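Local coordinates for uncharacterized protein (Bacteroides uniformis, PDB 4JPQ), which is of unknown function but probably binds carbohydrate through a domain of the family 9 carbohydrate-binding type, at residues N182-G187 with S199-E204; V68-V73 with E86-E91; K10-T15 with P24-G29. All coordinates share one frame; numbering follows the deposited sequence. Where two conformers were deposited one is given.

Contact 1: residues N182-G187 with S199-E204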
# COMPACT_ATOMS: atom_id res chain seq x y z
N ASN A 182 -4.41 6.34 -2.77
CA ASN A 182 -3.15 6.49 -3.49
C ASN A 182 -2.18 5.39 -3.05
O ASN A 182 -2.40 4.72 -2.01
CB ASN A 182 -2.57 7.90 -3.24
CG ASN A 182 -1.72 8.42 -4.40
OD1 ASN A 182 -1.22 7.67 -5.23
ND2 ASN A 182 -1.54 9.74 -4.43
N PHE A 183 -1.13 5.20 -3.85
CA PHE A 183 -0.12 4.16 -3.61
C PHE A 183 1.25 4.81 -3.61
O PHE A 183 1.50 5.68 -4.44
CB PHE A 183 -0.21 3.07 -4.67
CG PHE A 183 -1.62 2.56 -4.89
CD1 PHE A 183 -2.49 3.25 -5.73
CD2 PHE A 183 -2.08 1.42 -4.23
CE1 PHE A 183 -3.79 2.80 -5.92
CE2 PHE A 183 -3.38 0.96 -4.42
CZ PHE A 183 -4.24 1.66 -5.26
N TYR A 184 2.11 4.41 -2.67
CA TYR A 184 3.44 5.00 -2.55
C TYR A 184 4.58 4.01 -2.31
O TYR A 184 4.37 2.91 -1.80
CB TYR A 184 3.50 6.01 -1.39
CG TYR A 184 2.37 7.00 -1.26
CD1 TYR A 184 2.13 7.95 -2.25
CD2 TYR A 184 1.57 7.04 -0.11
CE1 TYR A 184 1.10 8.89 -2.12
CE2 TYR A 184 0.53 7.96 0.03
CZ TYR A 184 0.31 8.90 -0.97
OH TYR A 184 -0.71 9.81 -0.82
N LYS A 185 5.78 4.48 -2.64
CA LYS A 185 7.06 3.81 -2.40
C LYS A 185 8.00 4.81 -1.73
O LYS A 185 8.04 5.99 -2.13
CB LYS A 185 7.68 3.38 -3.71
CG LYS A 185 9.07 2.77 -3.60
CD LYS A 185 9.07 1.38 -2.99
CE LYS A 185 10.48 0.82 -2.81
NZ LYS A 185 11.26 1.36 -1.66
N CYS A 186 8.78 4.34 -0.75
CA CYS A 186 9.74 5.18 -0.05
C CYS A 186 10.74 4.35 0.75
O CYS A 186 10.68 3.12 0.73
CB CYS A 186 9.01 6.17 0.89
SG CYS A 186 8.19 5.35 2.27
N GLY A 187 11.65 5.05 1.44
CA GLY A 187 12.63 4.43 2.34
C GLY A 187 13.51 5.51 2.92
O GLY A 187 14.58 5.77 2.40
N SER A 199 -0.90 8.54 -8.14
CA SER A 199 -1.58 9.75 -8.60
C SER A 199 -0.72 10.91 -8.11
O SER A 199 -0.14 10.80 -7.00
CB SER A 199 -3.00 9.85 -8.06
OG SER A 199 -3.63 11.02 -8.56
N PRO A 200 -0.63 12.02 -8.90
CA PRO A 200 0.29 13.11 -8.50
C PRO A 200 -0.14 13.95 -7.30
O PRO A 200 -1.33 14.04 -7.00
CB PRO A 200 0.40 13.98 -9.77
CG PRO A 200 -0.06 13.10 -10.88
CD PRO A 200 -1.14 12.26 -10.26
N ILE A 201 0.86 14.55 -6.65
CA ILE A 201 0.70 15.40 -5.45
C ILE A 201 1.40 16.73 -5.75
O ILE A 201 2.55 16.72 -6.21
CB ILE A 201 1.34 14.75 -4.20
CG1 ILE A 201 0.58 13.46 -3.83
CG2 ILE A 201 1.34 15.72 -3.02
CD1 ILE A 201 1.31 12.58 -2.84
N GLY A 202 0.72 17.84 -5.44
CA GLY A 202 1.21 19.19 -5.70
C GLY A 202 1.58 20.01 -4.48
O GLY A 202 1.46 21.23 -4.50
N LEU A 203 2.03 19.35 -3.41
CA LEU A 203 2.45 20.03 -2.19
C LEU A 203 3.90 20.38 -2.41
O LEU A 203 4.61 19.64 -3.12
CB LEU A 203 2.24 19.15 -0.96
CG LEU A 203 0.77 18.74 -0.70
CD1 LEU A 203 0.67 17.67 0.37
CD2 LEU A 203 -0.10 19.95 -0.35
N GLU A 204 4.37 21.45 -1.78
CA GLU A 204 5.75 21.96 -1.95
C GLU A 204 6.89 20.98 -1.59
O GLU A 204 8.01 21.16 -2.03
CB GLU A 204 5.97 23.30 -1.20
CG GLU A 204 5.79 23.26 0.31
CD GLU A 204 6.46 24.43 1.01
OE1 GLU A 204 6.91 25.38 0.32
OE2 GLU A 204 6.55 24.39 2.25
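The carboxamide of Asn182 faces the backbone of Ser199 and bonds to both its N-H and its carbonyl, much as a neighbouring strand residue would. Ser199 N donates to Asn182 OD1 over 3.1 Å in a nearly straight bond (170°). In return Asn182 ND2 donates to Ser199 O, also at 3.1 Å; that acceptor lies close to the amide plane, while the donor sits above the plane of the serine carbonyl. Two bonds in opposite directions fix the rotation of the amide. OD1 is further held by Phe183 N, at 2.8 Å from Asn182 OD1, which arrives from the opposite face to Ser199 N. With CG swung away from its own backbone N (chi1 -151°), the amide projects toward the loop. Beside this polar pair, Ile201 CD1 lies obliquely against the Tyr184 ring, 3.8 Å from CE1, the isoleucine chain set roughly perpendicular to the tyrosine's.

One shell out, Ser197 OG bonds to Ser199 O, and Asn41 OD1 takes Ile201 N. Phe208 stacks on the Tyr184 ring and Phe93 meets it edge-to-face, which restricts where the ring can lie. All four touching residues are buried. Strand 178-186 carries Asn182 and Tyr184 and pairs with strands 89-95 and 195-197; the loop 199-204 follows the latter on the way to strand 215-219.

Contact 2: residues V68-V73 with E86-E91; sequences VKEASV and EDACVE
Val68 and Val90 meet in the interior of the beta-sandwich expected of a CBM9-like domain, one from strand 61-70 and the other from strand 89-95. These strands are not hydrogen-bonded neighbours here: the alpha carbons of Val68 and Val90 stand 8.9 Å apart, a spacing bridged by side chains. Val68 CG2 touches Val90 CG1 at 4.0 Å, and the two valines lie side by side, pointing opposite ways, with Leu157 against Val90 and Trp155 against Val68.

The closer backbone approach is at the other end, where the chain bends sharply at Ala71 and Val73 comes within 5.4 Å of Ala88, CA to CA. There the Ala88 methyl lies 4.1 Å from Val73 CA, and 4.4 Å separates Val73 CG1 from Ala88 CB, a looser fit. The outer side is different again: Lys69 and Ala71 are partly exposed and take no part in the packing, and the Lys69 amine makes long, weak ion pairs with Glu50 and Glu152.

Glu70 brings a carboxylate into the buried side, its chain extended beyond CG. Its OE2 is satisfied by Trp155 NE1 and by a salt bridge to Lys185 NZ, and that same oxygen passes 3.5 Å from Ala88 CB.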
# COMPACT_ATOMS: atom_id res chain seq x y z
N VAL A 68 8.83 -4.43 -7.03
CA VAL A 68 9.87 -3.40 -6.89
C VAL A 68 11.25 -3.87 -7.37
O VAL A 68 11.58 -5.04 -7.22
CB VAL A 68 10.01 -3.03 -5.40
CG1 VAL A 68 11.12 -2.01 -5.16
CG2 VAL A 68 8.69 -2.51 -4.84
N LYS A 69 12.02 -2.95 -7.97
CA LYS A 69 13.44 -3.16 -8.31
C LYS A 69 14.17 -1.87 -7.90
O LYS A 69 13.91 -0.82 -8.48
CB LYS A 69 13.67 -3.49 -9.79
CG LYS A 69 15.09 -4.04 -10.07
CD LYS A 69 15.36 -4.44 -11.52
CE LYS A 69 15.49 -3.22 -12.42
NZ LYS A 69 16.02 -3.59 -13.77
N GLU A 70 15.04 -1.96 -6.88
CA GLU A 70 15.80 -0.79 -6.34
C GLU A 70 17.23 -1.12 -5.93
O GLU A 70 17.59 -2.29 -5.80
CB GLU A 70 15.05 -0.13 -5.17
CG GLU A 70 14.72 -1.06 -4.01
CD GLU A 70 13.94 -0.38 -2.89
OE1 GLU A 70 14.22 0.80 -2.56
OE2 GLU A 70 13.05 -1.04 -2.31
N ALA A 71 18.02 -0.06 -5.73
CA ALA A 71 19.47 -0.17 -5.42
C ALA A 71 19.83 -0.72 -4.05
O ALA A 71 20.97 -1.13 -3.84
CB ALA A 71 20.19 1.16 -5.67
N SER A 72 18.88 -0.69 -3.10
CA SER A 72 19.10 -1.24 -1.76
C SER A 72 17.79 -1.52 -1.04
O SER A 72 16.77 -0.92 -1.37
CB SER A 72 19.98 -0.32 -0.89
OG SER A 72 19.34 0.90 -0.57
N VAL A 73 17.86 -2.44 -0.07
CA VAL A 73 16.71 -2.82 0.77
C VAL A 73 17.12 -2.84 2.24
O VAL A 73 18.29 -3.03 2.56
CB VAL A 73 16.09 -4.16 0.35
CG1 VAL A 73 15.46 -4.04 -1.03
CG2 VAL A 73 17.11 -5.30 0.36
N GLU A 86 10.91 4.13 7.16
CA GLU A 86 12.39 4.25 7.12
C GLU A 86 13.05 3.12 6.36
O GLU A 86 14.13 3.31 5.78
CB GLU A 86 12.96 4.29 8.53
CG GLU A 86 12.46 5.47 9.35
CD GLU A 86 13.04 5.49 10.73
OE1 GLU A 86 13.51 4.45 11.22
OE2 GLU A 86 13.01 6.58 11.31
N ASP A 87 12.42 1.94 6.42
CA ASP A 87 12.85 0.74 5.71
C ASP A 87 12.33 0.85 4.26
O ASP A 87 11.60 1.79 3.94
CB ASP A 87 12.23 -0.50 6.39
CG ASP A 87 12.70 -0.69 7.82
OD1 ASP A 87 13.91 -0.49 8.09
OD2 ASP A 87 11.90 -1.10 8.69
N ALA A 88 12.74 -0.08 3.39
CA ALA A 88 12.22 -0.15 2.00
C ALA A 88 10.76 -0.49 2.18
O ALA A 88 10.43 -1.57 2.70
CB ALA A 88 12.93 -1.21 1.17
N CYS A 89 9.89 0.42 1.77
CA CYS A 89 8.48 0.35 2.10
C CYS A 89 7.54 0.73 0.97
O CYS A 89 7.79 1.71 0.28
CB CYS A 89 8.29 1.31 3.27
SG CYS A 89 6.64 1.51 3.95
N VAL A 90 6.45 -0.04 0.84
CA VAL A 90 5.35 0.24 -0.09
C VAL A 90 4.14 0.57 0.77
O VAL A 90 3.98 0.02 1.88
CB VAL A 90 5.03 -0.89 -1.07
CG1 VAL A 90 6.19 -1.07 -2.04
CG2 VAL A 90 4.67 -2.20 -0.37
N GLU A 91 3.29 1.47 0.26
CA GLU A 91 2.17 2.00 1.02
C GLU A 91 0.88 2.10 0.19
O GLU A 91 0.93 2.26 -1.03
CB GLU A 91 2.53 3.40 1.57
CG GLU A 91 3.87 3.48 2.33
CD GLU A 91 4.20 4.86 2.88
OE1 GLU A 91 3.47 5.83 2.64
OE2 GLU A 91 5.24 4.98 3.57

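Contact 3: residues K10-T15 with P24-G29; sequences KKVMCT and PSLLDG
Val12 and Leu26 face each other from two quite different backbones. The segment 10-15 leaves a weakly bonded strand end and stays extended as far as Cys14, Val12 at phi/psi -121°/140°, while 24-29 is a turn and a half of helix. Within the helix Asp28 N bonds to Pro24 O at 3.0 Å and Gly29 N to Ser25 O at 2.9 Å, both helical bonds between residues four apart; the other segment is met by side chains. The closest alpha carbons, those of Val12 and Leu27, are 8.1 Å apart, a gap that side chains must fill.

Leu26 does most of the filling. Its CG is set opposite the backbone N (chi1 -175°), which carries the isobutyl group out from the helix toward the extended chain. Val12 answers with one methyl: CG1 lies 3.9 Å from Leu26 CG, and the same 3.9 Å separates Val12 CG1 from Leu26 CD1. Two residues on, Cys14 reaches the second branch, its SG 3.8 Å from Leu26 CD2. The leucine therefore has a branch for each partner, CD1 for the valine and CD2 chiefly for the thiol.

Around this, Val12 also packs on Ala56 of strand 50-57 and its backbone bonds to His57, while Leu26 touches Leu63 of strand 61-70. Leu27 turns to Arg54, Ala56 and His65, placing the short helix over the paired strands 50-57 and 61-70.

Val12 is buried, but Leu26 and Cys14 are partly exposed, so the patch runs from the interior to the surface. Aliphatic carbons and a sulfur meet here without any polar pairing between the segments, and the contact is held by van der Waals and hydrophobic packing, which constrains direction far less than hydrogen bonds would.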
# COMPACT_ATOMS: atom_id res chain seq x y z
N LYS A 10 -10.99 -4.69 -10.65
CA LYS A 10 -11.77 -5.83 -11.14
C LYS A 10 -12.09 -6.81 -10.01
O LYS A 10 -11.30 -6.94 -9.07
CB LYS A 10 -11.02 -6.58 -12.27
CG LYS A 10 -10.88 -5.83 -13.59
CD LYS A 10 -12.17 -5.84 -14.40
CE LYS A 10 -12.02 -5.26 -15.80
NZ LYS A 10 -11.84 -3.78 -15.78
N LYS A 11 -13.26 -7.46 -10.09
CA LYS A 11 -13.66 -8.46 -9.09
C LYS A 11 -13.13 -9.84 -9.47
O LYS A 11 -13.18 -10.23 -10.63
CB LYS A 11 -15.18 -8.57 -8.91
CG LYS A 11 -15.55 -9.41 -7.68
CD LYS A 11 -17.03 -9.51 -7.36
CE LYS A 11 -17.19 -10.26 -6.03
NZ LYS A 11 -18.60 -10.50 -5.62
N VAL A 12 -12.68 -10.57 -8.45
CA VAL A 12 -12.21 -11.95 -8.56
C VAL A 12 -13.09 -12.79 -7.62
O VAL A 12 -13.38 -12.36 -6.50
CB VAL A 12 -10.72 -12.00 -8.19
CG1 VAL A 12 -10.21 -13.43 -8.14
CG2 VAL A 12 -9.91 -11.18 -9.19
N MSE A 13 -13.46 -13.99 -8.05
CA MSE A 13 -14.41 -14.87 -7.35
C MSE A 13 -13.73 -15.91 -6.49
O MSE A 13 -13.15 -16.87 -7.01
CB MSE A 13 -15.28 -15.61 -8.37
CG MSE A 13 -15.84 -14.76 -9.51
SE MSE A 13 -17.24 -13.61 -8.77
CE MSE A 13 -16.95 -12.43 -10.33
N CYS A 14 -13.82 -15.75 -5.16
CA CYS A 14 -13.16 -16.63 -4.19
C CYS A 14 -14.16 -17.04 -3.14
O CYS A 14 -14.74 -16.15 -2.53
CB CYS A 14 -12.08 -15.85 -3.47
SG CYS A 14 -10.87 -15.03 -4.50
N THR A 15 -14.35 -18.34 -2.90
CA THR A 15 -15.25 -18.81 -1.82
C THR A 15 -14.72 -18.46 -0.42
O THR A 15 -15.51 -18.17 0.48
CB THR A 15 -15.48 -20.33 -1.83
OG1 THR A 15 -14.23 -21.02 -1.76
CG2 THR A 15 -16.25 -20.76 -3.07
N PRO A 24 -0.43 -13.75 -6.14
CA PRO A 24 0.12 -13.47 -7.49
C PRO A 24 -0.42 -14.40 -8.57
O PRO A 24 -0.72 -13.95 -9.68
CB PRO A 24 1.62 -13.62 -7.29
CG PRO A 24 1.82 -13.18 -5.88
CD PRO A 24 0.65 -13.77 -5.14
N SER A 25 -0.53 -15.67 -8.22
CA SER A 25 -1.11 -16.68 -9.11
C SER A 25 -2.59 -16.40 -9.39
O SER A 25 -3.03 -16.45 -10.53
CB SER A 25 -1.00 -18.05 -8.47
OG SER A 25 -1.72 -19.01 -9.19
N LEU A 26 -3.34 -16.07 -8.34
CA LEU A 26 -4.76 -15.73 -8.47
C LEU A 26 -4.97 -14.58 -9.44
O LEU A 26 -5.83 -14.64 -10.31
CB LEU A 26 -5.34 -15.36 -7.11
CG LEU A 26 -6.84 -15.08 -7.01
CD1 LEU A 26 -7.63 -16.31 -7.42
CD2 LEU A 26 -7.20 -14.68 -5.60
N LEU A 27 -4.15 -13.54 -9.28
CA LEU A 27 -4.23 -12.35 -10.11
C LEU A 27 -3.82 -12.59 -11.55
O LEU A 27 -4.48 -12.07 -12.47
CB LEU A 27 -3.46 -11.20 -9.47
CG LEU A 27 -4.00 -10.76 -8.09
CD1 LEU A 27 -3.09 -9.70 -7.51
CD2 LEU A 27 -5.42 -10.22 -8.12
N ASP A 28 -2.77 -13.40 -11.77
CA ASP A 28 -2.36 -13.78 -13.14
C ASP A 28 -3.45 -14.63 -13.81
O ASP A 28 -3.66 -14.52 -15.02
CB ASP A 28 -1.02 -14.54 -13.16
CG ASP A 28 0.18 -13.66 -12.84
OD1 ASP A 28 0.06 -12.41 -12.78
OD2 ASP A 28 1.27 -14.22 -12.64
N GLY A 29 -4.14 -15.45 -13.00
CA GLY A 29 -5.25 -16.29 -13.44
C GLY A 29 -6.44 -15.50 -13.93
O GLY A 29 -7.15 -15.97 -14.83

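Along the chain the contacts come in series, contact 3 first, then contact 2, then contact 1. Contacts 1 and 2 adjoin, their centres about 15 Å apart, because strands 178-186 and 89-95 are antiparallel neighbours: Tyr184 O lies 2.7 Å from Glu91 N, and Cys186 N lies 3.0 Å from Cys89 O, both probable hydrogen bonds. Lys185 CD also packs on Cys89 O at 3.5 Å. Contact 3 lies far off, its centre about 27 Å from that of contact 1 and about 26 Å from that of contact 2, across the chain's centre from contact 1. Together they link loops and a short helix to the strand framework of the chain.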